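Local atomic coordinates of Pre-mRNA-splicing factor 38 (Chaetomium thermophilum, PDB entry 5F5T), a protein that is probably required for pre-mRNA splicing in the nucleus, as a spliceosomal member of the PRP38 family. Residues L119-A124 with R148-K153; T138-F143 with D169-D174; A62-R67 with F93-L98; D19-S24 with N33-M38. All coordinates share one frame; numbering follows the deposited sequence.

Contact 1 (L119-A124 with R148-K153)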
loop_
_atom_site.group_PDB
_atom_site.type_symbol
_atom_site.label_atom_id
_atom_site.label_comp_id
_atom_site.label_asym_id
_atom_site.label_seq_id
_atom_site.Cartn_x
_atom_site.Cartn_y
_atom_site.Cartn_z
ATOM N N LEU A 119 -11.889 5.731 -4.600
ATOM C CA LEU A 119 -11.276 5.677 -5.923
ATOM C C LEU A 119 -9.759 5.809 -5.789
ATOM O O LEU A 119 -9.001 5.128 -6.486
ATOM C CB LEU A 119 -11.829 6.772 -6.835
ATOM C CG LEU A 119 -11.291 6.758 -8.267
ATOM C CD1 LEU A 119 -11.454 5.364 -8.871
ATOM C CD2 LEU A 119 -12.008 7.786 -9.117
ATOM N N ARG A 120 -9.319 6.693 -4.896
ATOM C CA ARG A 120 -7.894 6.859 -4.623
ATOM C C ARG A 120 -7.318 5.607 -3.991
ATOM O O ARG A 120 -6.190 5.215 -4.287
ATOM C CB ARG A 120 -7.638 8.071 -3.718
ATOM C CG ARG A 120 -6.186 8.197 -3.279
ATOM C CD ARG A 120 -5.846 9.565 -2.712
ATOM N NE ARG A 120 -6.240 10.637 -3.617
ATOM C CZ ARG A 120 -6.147 11.931 -3.334
ATOM N NH1 ARG A 120 -6.534 12.829 -4.228
ATOM N NH2 ARG A 120 -5.671 12.328 -2.160
ATOM N N ALA A 121 -8.091 4.991 -3.102
ATOM C CA ALA A 121 -7.653 3.760 -2.454
ATOM C C ALA A 121 -7.467 2.652 -3.484
ATOM O O ALA A 121 -6.465 1.935 -3.468
ATOM C CB ALA A 121 -8.648 3.335 -1.394
ATOM N N LEU A 122 -8.427 2.546 -4.400
ATOM C CA LEU A 122 -8.375 1.557 -5.465
ATOM C C LEU A 122 -7.179 1.792 -6.368
ATOM O O LEU A 122 -6.424 0.867 -6.662
ATOM C CB LEU A 122 -9.659 1.595 -6.296
ATOM C CG LEU A 122 -9.764 0.532 -7.394
ATOM C CD1 LEU A 122 -9.444 -0.848 -6.831
ATOM C CD2 LEU A 122 -11.124 0.547 -8.079
ATOM N N ALA A 123 -6.996 3.043 -6.780
ATOM C CA ALA A 123 -5.898 3.400 -7.671
ATOM C C ALA A 123 -4.554 3.116 -7.013
ATOM O O ALA A 123 -3.647 2.592 -7.649
ATOM C CB ALA A 123 -5.996 4.858 -8.080
ATOM N N ALA A 124 -4.433 3.460 -5.736
ATOM C CA ALA A 124 -3.203 3.221 -4.998
ATOM C C ALA A 124 -2.927 1.725 -4.896
ATOM O O ALA A 124 -1.789 1.283 -5.068
ATOM C CB ALA A 124 -3.280 3.843 -3.621
ATOM N N ARG A 148 -8.273 11.356 5.260
ATOM C CA ARG A 148 -9.687 11.014 5.168
ATOM C C ARG A 148 -9.965 9.621 5.725
ATOM O O ARG A 148 -9.161 8.706 5.564
ATOM C CB ARG A 148 -10.170 11.104 3.716
ATOM C CG ARG A 148 -10.323 12.528 3.201
ATOM C CD ARG A 148 -10.719 12.553 1.726
ATOM N NE ARG A 148 -9.683 11.981 0.869
ATOM C CZ ARG A 148 -9.815 11.795 -0.440
ATOM N NH1 ARG A 148 -10.941 12.141 -1.052
ATOM N NH2 ARG A 148 -8.821 11.263 -1.139
ATOM N N LYS A 149 -11.115 9.469 6.371
ATOM C CA LYS A 149 -11.498 8.197 6.971
ATOM C C LYS A 149 -11.959 7.170 5.942
ATOM O O LYS A 149 -12.671 7.497 4.993
ATOM C CB LYS A 149 -12.608 8.421 7.996
ATOM C CG LYS A 149 -12.256 9.410 9.079
ATOM C CD LYS A 149 -13.443 9.668 9.976
ATOM C CE LYS A 149 -13.092 10.677 11.057
ATOM N NZ LYS A 149 -14.260 10.983 11.909
ATOM N N LEU A 150 -11.572 5.920 6.166
ATOM C CA LEU A 150 -11.995 4.795 5.343
ATOM C C LEU A 150 -12.499 3.670 6.237
ATOM O O LEU A 150 -12.043 3.518 7.372
ATOM C CB LEU A 150 -10.843 4.278 4.478
ATOM C CG LEU A 150 -10.200 5.191 3.437
ATOM C CD1 LEU A 150 -9.051 4.456 2.767
ATOM C CD2 LEU A 150 -11.217 5.654 2.409
ATOM N N ARG A 151 -13.417 2.864 5.716
ATOM C CA ARG A 151 -13.872 1.696 6.450
ATOM C C ARG A 151 -13.095 0.493 5.934
ATOM O O ARG A 151 -12.832 0.376 4.736
ATOM C CB ARG A 151 -15.372 1.456 6.279
ATOM C CG ARG A 151 -16.250 2.607 6.729
ATOM C CD ARG A 151 -16.222 2.882 8.220
ATOM N NE ARG A 151 -16.400 1.742 9.102
ATOM C CZ ARG A 151 -16.217 1.827 10.416
ATOM N NH1 ARG A 151 -15.850 2.986 10.942
ATOM N NH2 ARG A 151 -16.388 0.773 11.201
ATOM N N ARG A 152 -12.721 -0.395 6.843
ATOM C CA ARG A 152 -12.058 -1.635 6.478
ATOM C C ARG A 152 -12.905 -2.799 6.964
ATOM O O ARG A 152 -13.437 -2.752 8.064
ATOM C CB ARG A 152 -10.658 -1.670 7.087
ATOM C CG ARG A 152 -9.953 -3.010 7.039
ATOM C CD ARG A 152 -8.590 -2.885 7.699
ATOM N NE ARG A 152 -8.700 -2.310 9.038
ATOM C CZ ARG A 152 -7.724 -1.648 9.655
ATOM N NH1 ARG A 152 -6.557 -1.467 9.053
ATOM N NH2 ARG A 152 -7.919 -1.161 10.873
ATOM N N LYS A 153 -13.033 -3.848 6.158
ATOM C CA LYS A 153 -13.951 -4.925 6.509
ATOM C C LYS A 153 -13.327 -5.891 7.502
ATOM O O LYS A 153 -12.306 -6.512 7.220
ATOM C CB LYS A 153 -14.405 -5.686 5.268
ATOM C CG LYS A 153 -15.511 -6.694 5.548
ATOM C CD LYS A 153 -16.855 -6.014 5.739
ATOM C CE LYS A 153 -17.908 -7.019 6.179
ATOM N NZ LYS A 153 -17.901 -8.227 5.311
#

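Contact 2 (T138-F143 with D169-D174)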
loop_
_atom_site.group_PDB
_atom_site.type_symbol
_atom_site.label_atom_id
_atom_site.label_comp_id
_atom_site.label_asym_id
_atom_site.label_seq_id
_atom_site.Cartn_x
_atom_site.Cartn_y
_atom_site.Cartn_z
ATOM N N THR A 138 7.348 6.850 -4.942
ATOM C CA THR A 138 7.205 8.249 -5.345
ATOM C C THR A 138 5.738 8.655 -5.515
ATOM O O THR A 138 5.344 9.746 -5.113
ATOM C CB THR A 138 7.957 8.554 -6.658
ATOM O OG1 THR A 138 7.494 7.680 -7.692
ATOM C CG2 THR A 138 9.452 8.368 -6.472
ATOM N N LEU A 139 4.939 7.784 -6.126
ATOM C CA LEU A 139 3.524 8.072 -6.358
ATOM C C LEU A 139 2.687 8.031 -5.092
ATOM O O LEU A 139 1.869 8.918 -4.864
ATOM C CB LEU A 139 2.928 7.093 -7.376
ATOM C CG LEU A 139 3.430 7.165 -8.818
ATOM C CD1 LEU A 139 3.022 5.920 -9.587
ATOM C CD2 LEU A 139 2.897 8.414 -9.492
ATOM N N LEU A 140 2.876 6.995 -4.280
ATOM C CA LEU A 140 1.993 6.769 -3.138
ATOM C C LEU A 140 2.356 7.565 -1.887
ATOM O O LEU A 140 1.470 7.970 -1.142
ATOM C CB LEU A 140 1.952 5.284 -2.785
ATOM C CG LEU A 140 1.434 4.365 -3.886
ATOM C CD1 LEU A 140 1.167 2.972 -3.334
ATOM C CD2 LEU A 140 0.184 4.951 -4.515
ATOM N N GLU A 141 3.644 7.806 -1.659
ATOM C CA GLU A 141 4.048 8.474 -0.419
ATOM C C GLU A 141 3.417 9.858 -0.171
ATOM O O GLU A 141 3.170 10.208 0.982
ATOM C CB GLU A 141 5.573 8.594 -0.357
ATOM C CG GLU A 141 6.254 7.300 0.060
ATOM C CD GLU A 141 7.743 7.455 0.291
ATOM O OE1 GLU A 141 8.320 8.466 -0.161
ATOM O OE2 GLU A 141 8.335 6.557 0.928
ATOM N N PRO A 142 3.134 10.644 -1.232
ATOM C CA PRO A 142 2.477 11.920 -0.920
ATOM C C PRO A 142 1.120 11.779 -0.232
ATOM O O PRO A 142 0.710 12.687 0.491
ATOM C CB PRO A 142 2.311 12.569 -2.295
ATOM C CG PRO A 142 3.437 12.028 -3.089
ATOM C CD PRO A 142 3.591 10.605 -2.634
ATOM N N PHE A 143 0.438 10.659 -0.442
ATOM C CA PHE A 143 -0.901 10.488 0.114
ATOM C C PHE A 143 -0.869 9.991 1.552
ATOM O O PHE A 143 -1.905 9.667 2.131
ATOM C CB PHE A 143 -1.718 9.563 -0.777
ATOM C CG PHE A 143 -1.859 10.078 -2.174
ATOM C CD1 PHE A 143 -2.532 11.264 -2.417
ATOM C CD2 PHE A 143 -1.277 9.411 -3.237
ATOM C CE1 PHE A 143 -2.647 11.758 -3.699
ATOM C CE2 PHE A 143 -1.389 9.901 -4.524
ATOM C CZ PHE A 143 -2.074 11.078 -4.755
ATOM N N ASP A 169 0.220 0.957 4.719
ATOM C CA ASP A 169 0.080 -0.493 4.627
ATOM C C ASP A 169 0.559 -1.019 3.276
ATOM O O ASP A 169 1.264 -2.023 3.207
ATOM C CB ASP A 169 -1.366 -0.919 4.865
ATOM C CG ASP A 169 -1.726 -0.967 6.338
ATOM O OD1 ASP A 169 -0.832 -0.722 7.175
ATOM O OD2 ASP A 169 -2.894 -1.275 6.659
ATOM N N LEU A 170 0.178 -0.333 2.206
ATOM C CA LEU A 170 0.617 -0.703 0.866
ATOM C C LEU A 170 2.136 -0.644 0.753
ATOM O O LEU A 170 2.762 -1.482 0.103
ATOM C CB LEU A 170 -0.014 0.220 -0.174
ATOM C CG LEU A 170 -1.522 0.126 -0.373
ATOM C CD1 LEU A 170 -1.980 1.235 -1.306
ATOM C CD2 LEU A 170 -1.879 -1.238 -0.945
ATOM N N LEU A 171 2.717 0.376 1.372
ATOM C CA LEU A 171 4.155 0.603 1.320
ATOM C C LEU A 171 4.993 -0.295 2.239
ATOM O O LEU A 171 6.186 -0.467 2.003
ATOM C CB LEU A 171 4.442 2.072 1.632
ATOM C CG LEU A 171 3.825 3.032 0.613
ATOM C CD1 LEU A 171 4.196 4.472 0.923
ATOM C CD2 LEU A 171 4.241 2.647 -0.805
ATOM N N THR A 172 4.394 -0.841 3.294
ATOM C CA THR A 172 5.182 -1.569 4.296
ATOM C C THR A 172 4.756 -3.015 4.548
ATOM O O THR A 172 5.394 -3.722 5.327
ATOM C CB THR A 172 5.150 -0.848 5.660
ATOM O OG1 THR A 172 3.844 -0.973 6.236
ATOM C CG2 THR A 172 5.501 0.623 5.502
ATOM N N LYS A 173 3.681 -3.459 3.909
ATOM C CA LYS A 173 3.151 -4.781 4.215
ATOM C C LYS A 173 3.217 -5.709 3.005
ATOM O O LYS A 173 3.148 -5.262 1.858
ATOM C CB LYS A 173 1.712 -4.675 4.719
ATOM C CG LYS A 173 1.598 -4.610 6.234
ATOM C CD LYS A 173 0.187 -4.261 6.674
ATOM C CE LYS A 173 -0.007 -4.552 8.156
ATOM N NZ LYS A 173 0.164 -3.333 8.994
ATOM N N ASP A 174 3.370 -7.003 3.275
ATOM C CA ASP A 174 3.428 -8.029 2.235
ATOM C C ASP A 174 2.054 -8.422 1.702
ATOM O O ASP A 174 1.918 -8.760 0.528
ATOM C CB ASP A 174 4.155 -9.271 2.756
ATOM C CG ASP A 174 5.645 -9.043 2.927
ATOM O OD1 ASP A 174 6.199 -8.181 2.210
ATOM O OD2 ASP A 174 6.259 -9.723 3.773
#

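Contact 3 (A62-R67 with F93-L98)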
loop_
_atom_site.group_PDB
_atom_site.type_symbol
_atom_site.label_atom_id
_atom_site.label_comp_id
_atom_site.label_asym_id
_atom_site.label_seq_id
_atom_site.Cartn_x
_atom_site.Cartn_y
_atom_site.Cartn_z
ATOM N N ALA A 62 -14.577 4.327 -17.468
ATOM C CA ALA A 62 -15.521 5.305 -16.913
ATOM C C ALA A 62 -16.439 4.626 -15.899
ATOM O O ALA A 62 -16.724 5.134 -14.777
ATOM C CB ALA A 62 -16.334 5.936 -18.024
ATOM N N ASP A 63 -16.878 3.442 -16.309
ATOM C CA ASP A 63 -17.736 2.621 -15.487
ATOM C C ASP A 63 -17.036 2.336 -14.179
ATOM O O ASP A 63 -17.690 2.132 -13.178
ATOM C CB ASP A 63 -18.091 1.313 -16.188
ATOM C CG ASP A 63 -19.019 1.520 -17.364
ATOM O OD1 ASP A 63 -19.811 2.488 -17.344
ATOM O OD2 ASP A 63 -18.957 0.710 -18.310
ATOM N N ILE A 64 -15.705 2.306 -14.191
ATOM C CA ILE A 64 -14.965 1.989 -12.976
ATOM C C ILE A 64 -15.253 3.028 -11.899
ATOM O O ILE A 64 -15.612 2.678 -10.777
ATOM C CB ILE A 64 -13.449 1.914 -13.231
ATOM C CG1 ILE A 64 -13.096 0.606 -13.939
ATOM C CG2 ILE A 64 -12.681 2.016 -11.921
ATOM C CD1 ILE A 64 -13.484 -0.625 -13.155
ATOM N N VAL A 65 -15.130 4.305 -12.255
ATOM C CA VAL A 65 -15.434 5.386 -11.323
ATOM C C VAL A 65 -16.880 5.295 -10.875
ATOM O O VAL A 65 -17.181 5.392 -9.671
ATOM C CB VAL A 65 -15.193 6.778 -11.939
ATOM C CG1 VAL A 65 -15.662 7.865 -10.979
ATOM C CG2 VAL A 65 -13.728 6.971 -12.262
ATOM N N ASP A 66 -17.779 5.083 -11.838
ATOM C CA ASP A 66 -19.197 4.982 -11.477
ATOM C C ASP A 66 -19.454 3.858 -10.460
ATOM O O ASP A 66 -20.174 4.050 -9.478
ATOM C CB ASP A 66 -20.063 4.766 -12.722
ATOM C CG ASP A 66 -20.080 5.978 -13.644
ATOM O OD1 ASP A 66 -20.280 7.109 -13.148
ATOM O OD2 ASP A 66 -19.915 5.801 -14.870
ATOM N N ARG A 67 -18.836 2.703 -10.684
ATOM C CA ARG A 67 -18.979 1.543 -9.809
ATOM C C ARG A 67 -18.383 1.801 -8.438
ATOM O O ARG A 67 -18.921 1.354 -7.434
ATOM C CB ARG A 67 -18.315 0.299 -10.416
ATOM C CG ARG A 67 -18.967 -0.238 -11.681
ATOM C CD ARG A 67 -20.454 -0.457 -11.511
ATOM N NE ARG A 67 -21.190 0.126 -12.628
ATOM C CZ ARG A 67 -21.591 -0.549 -13.697
ATOM N NH1 ARG A 67 -21.347 -1.848 -13.796
ATOM N NH2 ARG A 67 -22.247 0.075 -14.663
ATOM N N PHE A 93 -9.538 -6.364 -9.467
ATOM C CA PHE A 93 -9.304 -7.448 -10.412
ATOM C C PHE A 93 -9.708 -7.021 -11.812
ATOM O O PHE A 93 -9.017 -7.317 -12.792
ATOM C CB PHE A 93 -10.075 -8.703 -10.002
ATOM C CG PHE A 93 -9.792 -9.896 -10.869
ATOM C CD1 PHE A 93 -8.560 -10.530 -10.822
ATOM C CD2 PHE A 93 -10.759 -10.387 -11.732
ATOM C CE1 PHE A 93 -8.296 -11.630 -11.622
ATOM C CE2 PHE A 93 -10.502 -11.487 -12.535
ATOM C CZ PHE A 93 -9.267 -12.109 -12.478
ATOM N N LYS A 94 -10.819 -6.299 -11.897
ATOM C CA LYS A 94 -11.272 -5.783 -13.178
ATOM C C LYS A 94 -10.265 -4.803 -13.759
ATOM O O LYS A 94 -10.044 -4.786 -14.961
ATOM C CB LYS A 94 -12.632 -5.106 -13.039
ATOM C CG LYS A 94 -13.209 -4.631 -14.359
ATOM C CD LYS A 94 -13.114 -5.711 -15.423
ATOM C CE LYS A 94 -14.436 -6.433 -15.605
ATOM N NZ LYS A 94 -14.516 -7.124 -16.923
ATOM N N LEU A 95 -9.646 -4.001 -12.903
ATOM C CA LEU A 95 -8.613 -3.079 -13.349
ATOM C C LEU A 95 -7.419 -3.862 -13.878
ATOM O O LEU A 95 -6.806 -3.477 -14.875
ATOM C CB LEU A 95 -8.186 -2.148 -12.217
ATOM C CG LEU A 95 -9.009 -0.865 -12.074
ATOM C CD1 LEU A 95 -8.452 -0.007 -10.955
ATOM C CD2 LEU A 95 -9.059 -0.088 -13.380
ATOM N N LEU A 96 -7.094 -4.965 -13.211
ATOM C CA LEU A 96 -6.042 -5.851 -13.694
ATOM C C LEU A 96 -6.386 -6.359 -15.090
ATOM O O LEU A 96 -5.520 -6.452 -15.959
ATOM C CB LEU A 96 -5.839 -7.029 -12.740
ATOM C CG LEU A 96 -5.150 -6.735 -11.408
ATOM C CD1 LEU A 96 -5.119 -7.984 -10.542
ATOM C CD2 LEU A 96 -3.747 -6.206 -11.638
ATOM N N GLN A 97 -7.660 -6.672 -15.301
ATOM C CA GLN A 97 -8.141 -7.113 -16.609
ATOM C C GLN A 97 -8.003 -6.023 -17.674
ATOM O O GLN A 97 -7.485 -6.264 -18.763
ATOM C CB GLN A 97 -9.600 -7.561 -16.503
ATOM C CG GLN A 97 -10.067 -8.456 -17.627
ATOM C CD GLN A 97 -11.540 -8.794 -17.519
ATOM O OE1 GLN A 97 -12.107 -8.791 -16.427
ATOM N NE2 GLN A 97 -12.168 -9.087 -18.652
ATOM N N LEU A 98 -8.471 -4.826 -17.342
ATOM C CA LEU A 98 -8.520 -3.704 -18.270
ATOM C C LEU A 98 -7.146 -3.121 -18.558
ATOM O O LEU A 98 -6.940 -2.498 -19.600
ATOM C CB LEU A 98 -9.428 -2.606 -17.714
ATOM C CG LEU A 98 -10.900 -2.957 -17.506
ATOM C CD1 LEU A 98 -11.675 -1.720 -17.084
ATOM C CD2 LEU A 98 -11.477 -3.535 -18.790
#

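Contact 4 (D19-S24 with N33-M38)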
loop_
_atom_site.group_PDB
_atom_site.type_symbol
_atom_site.label_atom_id
_atom_site.label_comp_id
_atom_site.label_asym_id
_atom_site.label_seq_id
_atom_site.Cartn_x
_atom_site.Cartn_y
_atom_site.Cartn_z
ATOM N N ASP A 19 -8.988 -17.988 -17.916
ATOM C CA ASP A 19 -8.642 -19.391 -18.140
ATOM C C ASP A 19 -7.160 -19.590 -18.463
ATOM O O ASP A 19 -6.587 -20.628 -18.134
ATOM C CB ASP A 19 -9.508 -19.953 -19.274
ATOM C CG ASP A 19 -9.513 -21.469 -19.325
ATOM O OD1 ASP A 19 -9.107 -22.110 -18.335
ATOM O OD2 ASP A 19 -9.934 -22.018 -20.366
ATOM N N GLU A 20 -6.559 -18.582 -19.091
ATOM C CA GLU A 20 -5.116 -18.499 -19.363
ATOM C C GLU A 20 -4.685 -17.112 -19.820
ATOM O O GLU A 20 -5.386 -16.462 -20.591
ATOM C CB GLU A 20 -4.677 -19.517 -20.421
ATOM C CG GLU A 20 -4.135 -20.827 -19.877
ATOM C CD GLU A 20 -2.750 -20.645 -19.276
ATOM O OE1 GLU A 20 -1.923 -19.949 -19.906
ATOM O OE2 GLU A 20 -2.482 -21.189 -18.185
ATOM N N ARG A 21 -3.525 -16.671 -19.342
ATOM C CA ARG A 21 -2.921 -15.420 -19.794
ATOM C C ARG A 21 -1.401 -15.484 -19.765
ATOM O O ARG A 21 -0.811 -16.457 -19.302
ATOM C CB ARG A 21 -3.388 -14.236 -18.953
ATOM C CG ARG A 21 -4.705 -13.639 -19.389
ATOM C CD ARG A 21 -4.769 -13.473 -20.896
ATOM N NE ARG A 21 -4.182 -12.222 -21.361
ATOM C CZ ARG A 21 -4.867 -11.282 -22.002
ATOM N NH1 ARG A 21 -6.158 -11.458 -22.247
ATOM N NH2 ARG A 21 -4.264 -10.171 -22.402
ATOM N N GLY A 22 -0.782 -14.418 -20.258
ATOM C CA GLY A 22 0.661 -14.318 -20.346
ATOM C C GLY A 22 1.155 -14.856 -21.674
ATOM O O GLY A 22 2.156 -14.380 -22.210
ATOM N N SER A 23 0.439 -15.839 -22.214
ATOM C CA SER A 23 0.701 -16.314 -23.566
ATOM C C SER A 23 0.298 -15.213 -24.530
ATOM O O SER A 23 1.015 -14.898 -25.473
ATOM C CB SER A 23 -0.062 -17.608 -23.865
ATOM O OG SER A 23 -1.461 -17.395 -23.840
ATOM N N SER A 24 -0.878 -14.646 -24.287
ATOM C CA SER A 24 -1.372 -13.539 -25.090
ATOM C C SER A 24 -1.678 -12.337 -24.206
ATOM O O SER A 24 -2.626 -11.592 -24.460
ATOM C CB SER A 24 -2.624 -13.957 -25.871
ATOM O OG SER A 24 -3.313 -12.827 -26.370
ATOM N N ASN A 33 2.509 -10.550 -14.729
ATOM C CA ASN A 33 1.345 -10.839 -15.551
ATOM C C ASN A 33 0.079 -10.553 -14.756
ATOM O O ASN A 33 -0.168 -11.192 -13.732
ATOM C CB ASN A 33 1.351 -12.290 -16.032
ATOM C CG ASN A 33 0.141 -12.623 -16.881
ATOM O OD1 ASN A 33 -0.639 -13.515 -16.550
ATOM N ND2 ASN A 33 -0.022 -11.903 -17.986
ATOM N N PRO A 34 -0.731 -9.599 -15.239
ATOM C CA PRO A 34 -1.912 -9.087 -14.535
ATOM C C PRO A 34 -2.861 -10.190 -14.071
ATOM O O PRO A 34 -3.435 -10.095 -12.984
ATOM C CB PRO A 34 -2.596 -8.210 -15.583
ATOM C CG PRO A 34 -1.537 -7.836 -16.555
ATOM C CD PRO A 34 -0.382 -8.787 -16.418
ATOM N N ALA A 35 -3.009 -11.227 -14.887
ATOM C CA ALA A 35 -3.910 -12.335 -14.580
ATOM C C ALA A 35 -3.457 -13.150 -13.376
ATOM O O ALA A 35 -4.276 -13.780 -12.713
ATOM C CB ALA A 35 -4.059 -13.231 -15.778
ATOM N N THR A 36 -2.154 -13.175 -13.120
ATOM C CA THR A 36 -1.625 -13.990 -12.032
ATOM C C THR A 36 -1.158 -13.173 -10.825
ATOM O O THR A 36 -0.561 -13.721 -9.896
ATOM C CB THR A 36 -0.463 -14.862 -12.520
ATOM O OG1 THR A 36 0.482 -14.045 -13.221
ATOM C CG2 THR A 36 -0.984 -15.937 -13.454
ATOM N N ILE A 37 -1.427 -11.870 -10.834
ATOM C CA ILE A 37 -1.039 -11.015 -9.714
ATOM C C ILE A 37 -1.834 -11.384 -8.470
ATOM O O ILE A 37 -1.308 -11.394 -7.358
ATOM C CB ILE A 37 -1.223 -9.524 -10.037
ATOM C CG1 ILE A 37 -0.383 -9.161 -11.264
ATOM C CG2 ILE A 37 -0.773 -8.669 -8.868
ATOM C CD1 ILE A 37 -0.178 -7.676 -11.459
ATOM N N MET A 38 -3.115 -11.668 -8.661
ATOM C CA MET A 38 -3.941 -12.162 -7.574
ATOM C C MET A 38 -3.999 -13.693 -7.612
ATOM O O MET A 38 -3.931 -14.298 -8.684
ATOM C CB MET A 38 -5.333 -11.537 -7.645
ATOM C CG MET A 38 -5.320 -10.072 -7.212
ATOM S SD MET A 38 -6.891 -9.234 -7.450
ATOM C CE MET A 38 -7.922 -10.359 -6.540
#

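Contact 1 (L119-A124 with R148-K153)
Arg120 and Arg148 bring their guanidinium groups together where the buried helix 117-130 of the largely helical PRP38 fold passes beneath the β-hairpin formed by strands 149-153 and 158-162. NH2 of Arg148 sits off-centre over one face of the Arg120 guanidinium, 3.5 Å from Arg120 CZ. The two planes are turned 65° apart, so this is not a parallel stack, and the side chains cross at about a right angle. What pairs two like charges is the carboxylate of Asp146: OD2 forms salt bridges with NH2 of both arginines, and these three groups are the firmly held part of the contact. Arginine suits these places because each planar head has several donors to share; Arg120 NE also bonds to Leu109 O, and Arg148 NH1 to Gly113 O, which ties both heads to helix 102-115. The chain of Arg148 bends at its third torsion (chi3 -64°) to bring the head in from a partly exposed position. The partly exposed Lys149 faces another protein chain, and its backbone N donates a hydrogen bond to an acidic side chain there. Around Ala121 the contact is a light apolar touch: alanine's small side chain lets Leu150 sit between strand and helix, and Phe166 and Val75 cover the methyl further. Leu150 uses one branch, with its CD1 4.3 Å from Ala121 CB.

Contact 2 (T138-F143 with D169-D174)
Leu140 and Leu171 both set CG anti to the carbonyl carbon (chi1 -61° and -62°), which sends their branches into the space between helix 133-140 and helix 163-172 and makes an apolar helix-helix seam in the α-helical PRP38 fold. CD2 of Leu171 settles against two atoms of Leu140, CB and CD1, the latter at 4.0 Å, and the two side chains meet at a slant. Leu170 comes in from the neighbouring position on the same helix, nearly perpendicular to Leu140, with its CD1 4.1 Å from Leu140 CD1. One methyl of Leu140 thus serves two leucines at once. Leucine suits this seam because its forked end can divide its branches: Leu140 gives CD1 to the two leucines and CD2 to Ala124, while Leu171 lays CD2 on Leu140 and CD1 on Glu141. Ala124, on helix 117-130, touches Leu170 as well, closing the buried side. The outer side is more polar. There Glu141 offers only the aliphatic part of its chain to the contact and keeps its charged end for a salt bridge from OE2 to Arg187 NE, so that one residue type serves both a greasy neighbour and a charged one. The outer branch of Leu171 completes the seam: its CD1 lies 3.6 Å from CG of Glu141, and the two side chains cross at about a right angle.

Contact 3 (A62-R67 with F93-L98)
Ile64 reaches from helix 61-71 over three side chains of helix 87-98, with Lys94, Leu95 and Leu98 all meeting its longer branch. CG1 of Ile64 lies 4.1 Å from CD2 of Leu95, and it also faces CD1 of Leu98 in a tip-to-tip approach. The terminal CD1 of Ile64 goes farther, to 4.2 Å from Lys94 CG. The short helical segments run almost antiparallel, at 173°, with their axes 11.5 Å apart, and the long CG1-CD1 arm of an isoleucine is well suited to span the interval. Leu95 has a second role, since it also touches Tyr108 of helix 102-115 and Leu122 of helix 117-130. Lys94 divides its chain between two tasks: its CG lies against Ile64 CD1, while bends at chi2 and chi3 lead NZ of Lys94 to OE1 of Gln97 at 3.0 Å, from above the carbonyl plane. With an alanine here, Ile64 CD1 would probably lose one wall of its packing and Gln97 OE1 its donor. Between 62-67 and 93-98 the contact is thus made by carbon atoms alone, and the amine of Lys94 is occupied by Gln97 of its own helix.

Contact 4 (D19-S24 with N33-M38)
Asn33 lays its carboxamide beside the backbone of Arg21 and Gly22, where the loop that follows helix 9-19 folds back on the residues leading into helix 40-48. With CG anti to the backbone N (chi1 179°), the amide extends toward the other segment: ND2 of Asn33 comes to 3.4 Å from Gly22 CA, and OD1 of Asn33 to 3.7 Å from Arg21 CB. Although ND2 is also near Gly22 N, both are donors, and the approach is packing alone. The lack of a side chain at Gly22 suits both this close cover and its positive phi of 90°. Asparagine is compact and flat enough to lie there, but a glycine in its place is likely to leave the backbone at Arg21 and Gly22 without its cover and freer to shift. Pro34, next in order, turns instead to the end of helix 87-98, packing its CB against Leu96 O. Ala35 then returns to the contact, where CB of Ala35 lies 3.4 Å from CB of Arg21; Phe17 of helix 9-19 lies on this methyl too. Such a small residue lets the two backbone segments come near. Thr36 steadies the bend, for its N and OG1 both bond to Asn33 O from the same face of the carbonyl, with Thr36 OG1 3.0 Å from Asn33 O. Beyond it Ile37 and Met38 pack on Leu96. The hydrogen bonds from Thr36 to Asn33 O therefore stay within 33-38, while contact between the two parts of the loop rests on van der Waals packing, at the edge of the helical body.

Overall arrangement
Along the chain the order is contact 4, contact 3, then contacts 1 and 2, whose segments alternate. Helix 117-130 is common to all four: it carries 119-124 of contact 1, its Arg120 packs on Phe143 of contact 2, its Leu119 meets Val65 of contact 3, and its end, at Leu129 and Thr130, is covered by Ile37 of contact 4. Between centres, contacts 1 and 2 lie about 13 Å apart and contacts 1 and 3 about 15 Å. Contact 4 is peripheral, its centre about 17 Å from that of contact 3, which it also touches through helix 87-98. The helices, the hairpin and the N-terminal loop are thus linked into one continuous body.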